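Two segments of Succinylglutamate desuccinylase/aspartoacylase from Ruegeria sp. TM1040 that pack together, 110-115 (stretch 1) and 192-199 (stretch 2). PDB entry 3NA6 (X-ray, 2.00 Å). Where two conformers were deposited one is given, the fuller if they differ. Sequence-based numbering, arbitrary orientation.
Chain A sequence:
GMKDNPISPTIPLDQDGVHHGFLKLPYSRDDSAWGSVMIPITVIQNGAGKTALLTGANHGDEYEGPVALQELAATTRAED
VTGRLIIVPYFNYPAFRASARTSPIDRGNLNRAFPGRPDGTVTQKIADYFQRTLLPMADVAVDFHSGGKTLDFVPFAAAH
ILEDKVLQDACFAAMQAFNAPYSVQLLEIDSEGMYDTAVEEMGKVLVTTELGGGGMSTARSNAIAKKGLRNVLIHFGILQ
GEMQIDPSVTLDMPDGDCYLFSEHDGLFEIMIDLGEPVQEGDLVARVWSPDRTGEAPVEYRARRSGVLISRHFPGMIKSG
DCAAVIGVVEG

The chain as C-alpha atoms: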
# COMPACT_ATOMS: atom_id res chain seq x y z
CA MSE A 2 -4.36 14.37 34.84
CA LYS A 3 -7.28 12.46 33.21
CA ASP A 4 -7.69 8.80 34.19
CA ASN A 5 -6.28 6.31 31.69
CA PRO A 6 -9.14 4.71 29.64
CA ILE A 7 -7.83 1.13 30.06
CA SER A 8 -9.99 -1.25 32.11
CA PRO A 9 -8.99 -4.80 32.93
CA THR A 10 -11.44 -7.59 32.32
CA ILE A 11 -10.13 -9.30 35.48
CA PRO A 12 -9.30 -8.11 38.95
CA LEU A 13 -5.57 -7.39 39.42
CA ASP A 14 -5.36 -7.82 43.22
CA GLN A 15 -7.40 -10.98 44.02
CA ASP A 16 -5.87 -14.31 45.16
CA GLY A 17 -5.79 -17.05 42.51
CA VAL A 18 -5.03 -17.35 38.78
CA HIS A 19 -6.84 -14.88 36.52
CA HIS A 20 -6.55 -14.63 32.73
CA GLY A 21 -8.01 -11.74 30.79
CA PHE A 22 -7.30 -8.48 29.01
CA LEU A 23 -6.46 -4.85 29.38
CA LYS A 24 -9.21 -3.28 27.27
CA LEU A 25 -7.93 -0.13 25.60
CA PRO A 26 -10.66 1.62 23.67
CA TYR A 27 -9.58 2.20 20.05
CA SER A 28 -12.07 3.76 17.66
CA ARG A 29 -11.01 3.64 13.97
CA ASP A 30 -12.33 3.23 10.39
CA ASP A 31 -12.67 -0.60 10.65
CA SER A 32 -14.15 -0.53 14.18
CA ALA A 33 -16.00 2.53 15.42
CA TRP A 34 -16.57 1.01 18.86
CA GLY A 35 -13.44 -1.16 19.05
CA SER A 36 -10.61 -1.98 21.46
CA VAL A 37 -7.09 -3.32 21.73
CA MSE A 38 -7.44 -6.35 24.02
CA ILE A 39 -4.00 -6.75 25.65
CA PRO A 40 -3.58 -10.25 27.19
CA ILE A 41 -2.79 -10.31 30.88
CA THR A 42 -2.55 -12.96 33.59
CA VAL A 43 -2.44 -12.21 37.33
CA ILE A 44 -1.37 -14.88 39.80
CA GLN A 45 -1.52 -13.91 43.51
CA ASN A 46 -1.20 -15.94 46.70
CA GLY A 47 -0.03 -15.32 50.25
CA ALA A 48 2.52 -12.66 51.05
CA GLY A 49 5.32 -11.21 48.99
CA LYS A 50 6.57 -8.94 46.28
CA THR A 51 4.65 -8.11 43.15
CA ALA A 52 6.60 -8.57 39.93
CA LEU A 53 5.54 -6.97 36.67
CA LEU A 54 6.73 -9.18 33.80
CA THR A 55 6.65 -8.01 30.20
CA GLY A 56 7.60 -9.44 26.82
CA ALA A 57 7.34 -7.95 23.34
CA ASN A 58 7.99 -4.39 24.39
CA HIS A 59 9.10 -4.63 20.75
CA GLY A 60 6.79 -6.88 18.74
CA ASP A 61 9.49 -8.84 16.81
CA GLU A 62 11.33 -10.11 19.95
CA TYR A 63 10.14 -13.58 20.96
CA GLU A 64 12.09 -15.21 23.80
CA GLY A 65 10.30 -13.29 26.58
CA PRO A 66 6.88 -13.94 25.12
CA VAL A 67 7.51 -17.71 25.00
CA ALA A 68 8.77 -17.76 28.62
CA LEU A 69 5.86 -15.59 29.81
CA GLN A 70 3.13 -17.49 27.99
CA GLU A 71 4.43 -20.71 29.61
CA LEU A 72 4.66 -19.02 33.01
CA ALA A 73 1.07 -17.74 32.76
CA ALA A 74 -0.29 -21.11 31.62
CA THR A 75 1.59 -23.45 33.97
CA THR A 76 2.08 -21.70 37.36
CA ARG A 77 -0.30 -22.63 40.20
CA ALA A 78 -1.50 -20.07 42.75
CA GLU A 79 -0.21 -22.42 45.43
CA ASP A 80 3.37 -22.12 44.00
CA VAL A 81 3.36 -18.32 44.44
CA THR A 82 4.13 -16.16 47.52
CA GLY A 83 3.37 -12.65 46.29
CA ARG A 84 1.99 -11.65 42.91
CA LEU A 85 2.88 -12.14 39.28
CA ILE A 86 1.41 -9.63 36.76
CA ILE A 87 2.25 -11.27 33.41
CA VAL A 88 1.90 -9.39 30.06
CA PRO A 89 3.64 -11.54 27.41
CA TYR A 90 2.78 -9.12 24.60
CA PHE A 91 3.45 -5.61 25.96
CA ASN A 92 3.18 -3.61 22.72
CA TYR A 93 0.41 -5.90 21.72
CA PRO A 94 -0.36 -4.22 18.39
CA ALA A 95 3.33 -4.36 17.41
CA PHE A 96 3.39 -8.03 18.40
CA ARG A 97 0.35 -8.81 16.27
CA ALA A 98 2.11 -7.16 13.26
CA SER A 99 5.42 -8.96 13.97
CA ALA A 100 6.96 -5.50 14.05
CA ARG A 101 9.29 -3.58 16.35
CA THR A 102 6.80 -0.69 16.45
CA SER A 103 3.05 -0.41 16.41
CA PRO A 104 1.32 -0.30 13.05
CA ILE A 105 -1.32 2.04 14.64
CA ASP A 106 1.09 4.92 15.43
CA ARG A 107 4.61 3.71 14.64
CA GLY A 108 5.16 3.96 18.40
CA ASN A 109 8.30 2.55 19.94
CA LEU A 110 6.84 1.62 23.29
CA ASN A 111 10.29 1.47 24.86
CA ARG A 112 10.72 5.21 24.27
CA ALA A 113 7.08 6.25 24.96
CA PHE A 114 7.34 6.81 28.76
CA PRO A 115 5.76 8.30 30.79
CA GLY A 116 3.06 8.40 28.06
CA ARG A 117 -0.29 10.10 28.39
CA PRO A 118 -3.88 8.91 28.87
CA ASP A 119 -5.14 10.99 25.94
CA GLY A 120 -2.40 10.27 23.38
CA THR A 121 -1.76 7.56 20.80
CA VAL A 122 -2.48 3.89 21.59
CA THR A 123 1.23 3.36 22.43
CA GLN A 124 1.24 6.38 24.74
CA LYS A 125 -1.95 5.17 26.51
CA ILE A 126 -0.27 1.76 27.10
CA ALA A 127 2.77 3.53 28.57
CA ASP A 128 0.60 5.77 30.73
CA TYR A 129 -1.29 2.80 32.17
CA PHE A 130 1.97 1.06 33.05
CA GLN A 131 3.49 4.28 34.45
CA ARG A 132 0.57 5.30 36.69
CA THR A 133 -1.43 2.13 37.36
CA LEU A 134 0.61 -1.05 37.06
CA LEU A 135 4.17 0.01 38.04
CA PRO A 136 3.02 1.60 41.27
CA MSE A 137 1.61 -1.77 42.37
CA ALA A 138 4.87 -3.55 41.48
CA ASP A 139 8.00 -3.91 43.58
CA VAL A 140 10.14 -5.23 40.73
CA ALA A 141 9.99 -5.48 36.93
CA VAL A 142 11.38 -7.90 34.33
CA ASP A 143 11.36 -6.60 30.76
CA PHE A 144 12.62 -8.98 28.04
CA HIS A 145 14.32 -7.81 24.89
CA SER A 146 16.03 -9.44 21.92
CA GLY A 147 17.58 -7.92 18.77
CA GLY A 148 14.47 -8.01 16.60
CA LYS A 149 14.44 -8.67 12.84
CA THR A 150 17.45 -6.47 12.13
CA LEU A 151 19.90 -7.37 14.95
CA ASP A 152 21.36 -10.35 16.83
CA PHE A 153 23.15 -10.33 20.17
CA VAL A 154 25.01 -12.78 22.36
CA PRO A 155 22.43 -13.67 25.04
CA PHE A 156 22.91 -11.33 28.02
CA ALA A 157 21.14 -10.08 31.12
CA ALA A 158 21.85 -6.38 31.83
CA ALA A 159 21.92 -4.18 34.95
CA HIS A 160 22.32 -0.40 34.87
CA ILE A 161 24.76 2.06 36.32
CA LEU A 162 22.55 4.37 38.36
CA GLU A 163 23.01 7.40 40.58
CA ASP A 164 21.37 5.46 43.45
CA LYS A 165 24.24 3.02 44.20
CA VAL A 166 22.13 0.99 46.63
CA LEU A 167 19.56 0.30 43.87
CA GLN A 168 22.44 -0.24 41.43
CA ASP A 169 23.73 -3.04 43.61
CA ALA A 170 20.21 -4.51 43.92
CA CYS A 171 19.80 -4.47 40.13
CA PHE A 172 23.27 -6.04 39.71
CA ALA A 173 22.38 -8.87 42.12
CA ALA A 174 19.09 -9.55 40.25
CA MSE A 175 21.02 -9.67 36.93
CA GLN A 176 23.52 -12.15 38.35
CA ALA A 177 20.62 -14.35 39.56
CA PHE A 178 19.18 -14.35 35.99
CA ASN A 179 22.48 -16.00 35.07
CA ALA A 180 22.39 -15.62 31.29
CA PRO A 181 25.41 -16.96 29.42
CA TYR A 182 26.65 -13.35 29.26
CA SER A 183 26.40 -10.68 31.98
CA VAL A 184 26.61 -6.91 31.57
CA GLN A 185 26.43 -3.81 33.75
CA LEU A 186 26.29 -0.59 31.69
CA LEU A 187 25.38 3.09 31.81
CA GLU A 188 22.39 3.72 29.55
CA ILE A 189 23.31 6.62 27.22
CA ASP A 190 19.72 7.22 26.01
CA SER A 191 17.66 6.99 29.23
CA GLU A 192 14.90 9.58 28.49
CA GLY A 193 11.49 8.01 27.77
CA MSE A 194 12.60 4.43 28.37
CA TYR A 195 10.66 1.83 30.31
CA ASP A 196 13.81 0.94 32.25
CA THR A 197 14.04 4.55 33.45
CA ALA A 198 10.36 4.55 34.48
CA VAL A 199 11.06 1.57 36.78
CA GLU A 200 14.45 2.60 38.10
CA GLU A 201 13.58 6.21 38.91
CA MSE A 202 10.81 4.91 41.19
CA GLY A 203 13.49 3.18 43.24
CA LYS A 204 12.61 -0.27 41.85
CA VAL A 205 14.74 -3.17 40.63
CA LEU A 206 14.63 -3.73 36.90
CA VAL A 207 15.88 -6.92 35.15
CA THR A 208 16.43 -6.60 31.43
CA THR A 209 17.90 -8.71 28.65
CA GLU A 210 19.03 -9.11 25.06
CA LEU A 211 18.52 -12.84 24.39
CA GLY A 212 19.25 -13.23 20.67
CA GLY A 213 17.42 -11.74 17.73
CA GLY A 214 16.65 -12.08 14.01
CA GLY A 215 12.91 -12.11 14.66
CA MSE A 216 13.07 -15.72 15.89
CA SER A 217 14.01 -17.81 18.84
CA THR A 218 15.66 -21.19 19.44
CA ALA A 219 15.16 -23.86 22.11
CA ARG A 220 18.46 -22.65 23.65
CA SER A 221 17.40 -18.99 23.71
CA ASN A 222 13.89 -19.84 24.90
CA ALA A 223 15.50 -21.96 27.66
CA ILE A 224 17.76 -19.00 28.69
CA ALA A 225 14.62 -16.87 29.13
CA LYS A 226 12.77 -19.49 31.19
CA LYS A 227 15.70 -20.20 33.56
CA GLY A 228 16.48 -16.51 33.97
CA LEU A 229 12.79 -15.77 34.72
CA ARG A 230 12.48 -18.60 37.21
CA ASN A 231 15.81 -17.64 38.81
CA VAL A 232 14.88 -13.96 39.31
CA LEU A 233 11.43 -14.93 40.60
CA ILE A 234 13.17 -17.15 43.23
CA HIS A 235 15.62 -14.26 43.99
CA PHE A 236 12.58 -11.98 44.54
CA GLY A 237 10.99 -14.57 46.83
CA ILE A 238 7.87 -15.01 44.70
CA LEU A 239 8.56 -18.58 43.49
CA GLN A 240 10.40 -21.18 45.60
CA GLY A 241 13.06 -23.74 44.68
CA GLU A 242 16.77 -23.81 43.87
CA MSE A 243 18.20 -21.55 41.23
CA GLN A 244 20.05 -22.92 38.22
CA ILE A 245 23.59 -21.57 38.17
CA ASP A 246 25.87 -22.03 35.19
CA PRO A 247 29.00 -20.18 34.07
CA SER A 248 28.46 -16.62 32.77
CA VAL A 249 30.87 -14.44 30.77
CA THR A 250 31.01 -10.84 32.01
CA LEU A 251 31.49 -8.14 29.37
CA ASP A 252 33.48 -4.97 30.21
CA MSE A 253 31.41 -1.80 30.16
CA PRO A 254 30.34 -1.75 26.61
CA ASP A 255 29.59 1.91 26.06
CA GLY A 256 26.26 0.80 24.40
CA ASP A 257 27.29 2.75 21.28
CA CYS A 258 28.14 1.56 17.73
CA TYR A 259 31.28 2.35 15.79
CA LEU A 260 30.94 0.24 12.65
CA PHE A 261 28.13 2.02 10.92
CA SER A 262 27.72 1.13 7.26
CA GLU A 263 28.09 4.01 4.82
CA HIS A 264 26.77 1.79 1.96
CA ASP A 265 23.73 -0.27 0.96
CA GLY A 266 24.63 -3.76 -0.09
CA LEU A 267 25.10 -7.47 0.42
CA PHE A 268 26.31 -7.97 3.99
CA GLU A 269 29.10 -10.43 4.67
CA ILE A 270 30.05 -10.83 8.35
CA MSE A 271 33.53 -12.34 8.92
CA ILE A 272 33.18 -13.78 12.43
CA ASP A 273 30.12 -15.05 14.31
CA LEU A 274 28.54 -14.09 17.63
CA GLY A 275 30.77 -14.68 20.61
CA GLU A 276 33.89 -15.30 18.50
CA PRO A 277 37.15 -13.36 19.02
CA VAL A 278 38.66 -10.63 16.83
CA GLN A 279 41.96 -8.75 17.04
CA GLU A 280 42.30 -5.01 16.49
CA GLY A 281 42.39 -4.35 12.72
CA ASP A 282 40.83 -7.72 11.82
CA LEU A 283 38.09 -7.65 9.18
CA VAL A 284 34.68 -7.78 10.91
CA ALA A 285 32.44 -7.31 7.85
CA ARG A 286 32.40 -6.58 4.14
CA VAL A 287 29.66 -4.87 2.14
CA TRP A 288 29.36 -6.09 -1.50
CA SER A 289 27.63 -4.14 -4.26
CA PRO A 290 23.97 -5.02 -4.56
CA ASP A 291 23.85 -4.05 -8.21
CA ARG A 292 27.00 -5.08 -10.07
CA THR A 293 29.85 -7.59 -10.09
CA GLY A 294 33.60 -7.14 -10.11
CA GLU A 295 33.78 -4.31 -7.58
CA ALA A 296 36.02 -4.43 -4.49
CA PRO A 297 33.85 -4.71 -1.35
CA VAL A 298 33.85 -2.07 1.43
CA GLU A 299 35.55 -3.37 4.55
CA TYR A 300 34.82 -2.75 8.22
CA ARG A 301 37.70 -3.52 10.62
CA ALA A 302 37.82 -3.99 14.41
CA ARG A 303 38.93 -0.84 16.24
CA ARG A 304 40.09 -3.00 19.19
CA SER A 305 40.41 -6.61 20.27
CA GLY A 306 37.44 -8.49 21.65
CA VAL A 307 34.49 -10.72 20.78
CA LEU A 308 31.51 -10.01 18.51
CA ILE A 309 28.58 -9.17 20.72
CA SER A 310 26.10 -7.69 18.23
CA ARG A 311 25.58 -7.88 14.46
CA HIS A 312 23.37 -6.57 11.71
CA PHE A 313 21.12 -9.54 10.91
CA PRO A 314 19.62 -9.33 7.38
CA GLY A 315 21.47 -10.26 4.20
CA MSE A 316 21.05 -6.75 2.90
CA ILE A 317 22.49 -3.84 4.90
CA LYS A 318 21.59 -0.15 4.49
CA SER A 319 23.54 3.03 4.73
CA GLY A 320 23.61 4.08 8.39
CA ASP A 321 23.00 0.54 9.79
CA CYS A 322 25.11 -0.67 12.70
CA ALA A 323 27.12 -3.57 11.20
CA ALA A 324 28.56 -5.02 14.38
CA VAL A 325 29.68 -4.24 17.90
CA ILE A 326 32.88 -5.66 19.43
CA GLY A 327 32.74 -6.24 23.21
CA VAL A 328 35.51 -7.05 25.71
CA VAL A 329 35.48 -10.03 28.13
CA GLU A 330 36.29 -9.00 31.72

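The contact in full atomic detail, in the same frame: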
# COMPACT_ATOMS: atom_id res chain seq x y z
N LEU A 110 7.39 1.58 21.94
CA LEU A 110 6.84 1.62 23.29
C LEU A 110 7.97 1.88 24.27
O LEU A 110 7.78 2.61 25.25
CB LEU A 110 6.13 0.31 23.65
CG LEU A 110 5.54 0.15 25.07
CD1 LEU A 110 4.63 1.34 25.50
CD2 LEU A 110 4.80 -1.15 25.18
N ASN A 111 9.16 1.32 23.97
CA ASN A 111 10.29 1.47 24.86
C ASN A 111 10.80 2.88 24.99
O ASN A 111 11.58 3.15 25.91
CB ASN A 111 11.45 0.57 24.48
CG ASN A 111 12.42 0.36 25.63
OD1 ASN A 111 12.00 0.26 26.79
ND2 ASN A 111 13.71 0.32 25.33
N ARG A 112 10.37 3.79 24.12
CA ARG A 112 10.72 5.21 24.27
C ARG A 112 9.48 6.11 24.45
O ARG A 112 9.56 7.31 24.25
CB ARG A 112 11.57 5.66 23.06
CG ARG A 112 12.64 4.62 22.66
CD ARG A 112 13.95 5.23 22.12
NE ARG A 112 14.83 4.23 21.51
CZ ARG A 112 15.29 4.30 20.26
NH1 ARG A 112 14.99 5.33 19.48
NH2 ARG A 112 16.07 3.34 19.80
N ALA A 113 8.34 5.52 24.84
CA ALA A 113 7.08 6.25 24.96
C ALA A 113 6.76 6.78 26.37
O ALA A 113 5.75 7.46 26.57
CB ALA A 113 5.91 5.40 24.43
N PHE A 114 7.63 6.51 27.34
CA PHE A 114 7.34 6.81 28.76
C PHE A 114 7.64 8.28 29.10
O PHE A 114 8.54 8.87 28.54
CB PHE A 114 8.06 5.81 29.67
CG PHE A 114 7.36 4.49 29.71
CD1 PHE A 114 7.50 3.59 28.66
CD2 PHE A 114 6.46 4.22 30.71
CE1 PHE A 114 6.78 2.43 28.64
CE2 PHE A 114 5.74 3.03 30.70
CZ PHE A 114 5.91 2.14 29.65
N PRO A 115 6.82 8.89 29.99
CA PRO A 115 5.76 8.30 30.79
C PRO A 115 4.40 8.14 30.06
O PRO A 115 3.47 7.62 30.64
CB PRO A 115 5.62 9.30 31.92
CG PRO A 115 5.92 10.61 31.27
CD PRO A 115 7.02 10.31 30.31
N GLU A 192 16.17 8.82 28.50
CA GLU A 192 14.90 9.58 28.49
C GLU A 192 13.80 8.84 27.71
O GLU A 192 14.01 8.37 26.60
CB GLU A 192 15.07 11.02 27.95
CG GLU A 192 14.02 12.06 28.52
CD GLU A 192 13.85 13.35 27.67
N GLY A 193 12.64 8.70 28.35
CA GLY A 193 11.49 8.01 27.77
C GLY A 193 11.46 6.49 27.83
O GLY A 193 10.49 5.88 27.42
N MSE A 194 12.54 5.87 28.31
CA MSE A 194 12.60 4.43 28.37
C MSE A 194 11.84 3.82 29.56
O MSE A 194 11.72 4.41 30.64
CB MSE A 194 14.05 3.96 28.34
CG MSE A 194 14.64 3.96 26.92
SE MSE A 194 16.42 3.30 27.03
CE MSE A 194 16.10 1.42 26.99
N TYR A 195 11.30 2.64 29.30
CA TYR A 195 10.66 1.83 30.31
C TYR A 195 11.60 1.58 31.48
O TYR A 195 11.21 1.74 32.61
CB TYR A 195 10.20 0.51 29.73
CG TYR A 195 9.38 -0.30 30.70
CD1 TYR A 195 8.21 0.19 31.23
CD2 TYR A 195 9.78 -1.57 31.08
CE1 TYR A 195 7.45 -0.57 32.11
CE2 TYR A 195 9.05 -2.32 31.96
CZ TYR A 195 7.88 -1.83 32.46
OH TYR A 195 7.17 -2.61 33.34
N ASP A 196 12.84 1.21 31.19
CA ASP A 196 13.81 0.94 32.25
C ASP A 196 13.92 2.13 33.19
O ASP A 196 13.97 1.95 34.40
CB ASP A 196 15.20 0.66 31.69
CG ASP A 196 15.25 -0.56 30.74
OD1 ASP A 196 14.39 -1.47 30.82
OD2 ASP A 196 16.19 -0.60 29.92
N THR A 197 13.98 3.33 32.63
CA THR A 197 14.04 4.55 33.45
C THR A 197 12.78 4.74 34.31
O THR A 197 12.87 5.10 35.48
CB THR A 197 14.34 5.75 32.54
OG1 THR A 197 15.48 5.42 31.74
CG2 THR A 197 14.63 7.03 33.34
N ALA A 198 11.61 4.47 33.75
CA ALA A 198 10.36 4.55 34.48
C ALA A 198 10.41 3.69 35.76
O ALA A 198 9.98 4.12 36.83
CB ALA A 198 9.19 4.11 33.59
N VAL A 199 10.95 2.48 35.64
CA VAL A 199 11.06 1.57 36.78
C VAL A 199 12.11 2.04 37.77
O VAL A 199 11.83 2.23 38.96
CB VAL A 199 11.38 0.15 36.32
CG1 VAL A 199 11.45 -0.79 37.55
CG2 VAL A 199 10.34 -0.31 35.29

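This contact is a small, backbone-led junction in which carbonyl oxygens of a turn and of a helix-entry loop satisfy each other's N-H and CA-H groups, while one phenylalanine supplies most of the apolar packing. It illustrates a general principle: where two irregular segments meet, main-chain polarity often sets the register and a single aromatic side chain seals it.

The register is fixed where Phe114 lies beside Gly193, their CA atoms 4.4 Å apart. Here Phe114 N donates a hydrogen bond to Gly193 O over 2.9 Å, with good geometry. The same oxygen receives a CA-H...O contact from Arg112 CA at 3.2 Å, so the carbonyl is embraced by the turn that precedes the phenylalanine. In return, Gly193 CA approaches Phe114 O at 3.2 Å, making the exchange between these two residues reciprocal.

That turn is shaped internally by the hydrogen bond from Ala113 N to Leu110 O, 3.0 Å long. Ala113 N therefore has a partner within its own stretch, and although it sits 3.4 Å from Gly193 O, the angle is too poor for a second bond there.

Glycine suits position 193 for two separate reasons. Its phi of 81° is a value that glycine adopts readily, and an ideal CB would fall 3.0 Å from Arg112 O, a clash. The lack of a side chain thus lets the two backbones come together.

The second polar anchor is Asn111 O, which faces the start of the helix. Met194, the selenomethionine at the N-cap position, directs its CA-H almost linearly at this oxygen, with Met194 CA and Asn111 O 3.0 Å apart. Tyr195 N adds a weak hydrogen bond to Asn111 O at 3.4 Å. The first residue of a helix has no preceding turn to accept its N-H, and a carbonyl from a distant segment can partly meet that need. The helix proper takes over with Ala198 N bonding to Met194 O at 3.1 Å.

Side chains fill the space around these anchors. That of Asn111 starts out sideways but ends close to the helix entry: its ND2 lies 3.1 Å from Met194 CE, and its OD1 lies 3.5 Å from Tyr195 CB while being hydrogen-bonded elsewhere in the structure. A buried polar group is thereby accommodated without an unmet acceptor.

Phe114, with chi1 in the m well, points toward stretch 2 and gives up more area to the contact than any other residue. Tyr195 CD1 sits over one face of its ring, 3.4 Å from Phe114 CZ; the two rings meet obliquely, with planes at 55° and centroids 5.2 Å apart. Ala198, one turn further along the helix, points its small CB toward the ring and reaches 4.0 Å from Phe114 CD2. Arg112, by contrast, directs its CB away and remains exposed, contributing only a modest area at the margin of the contact.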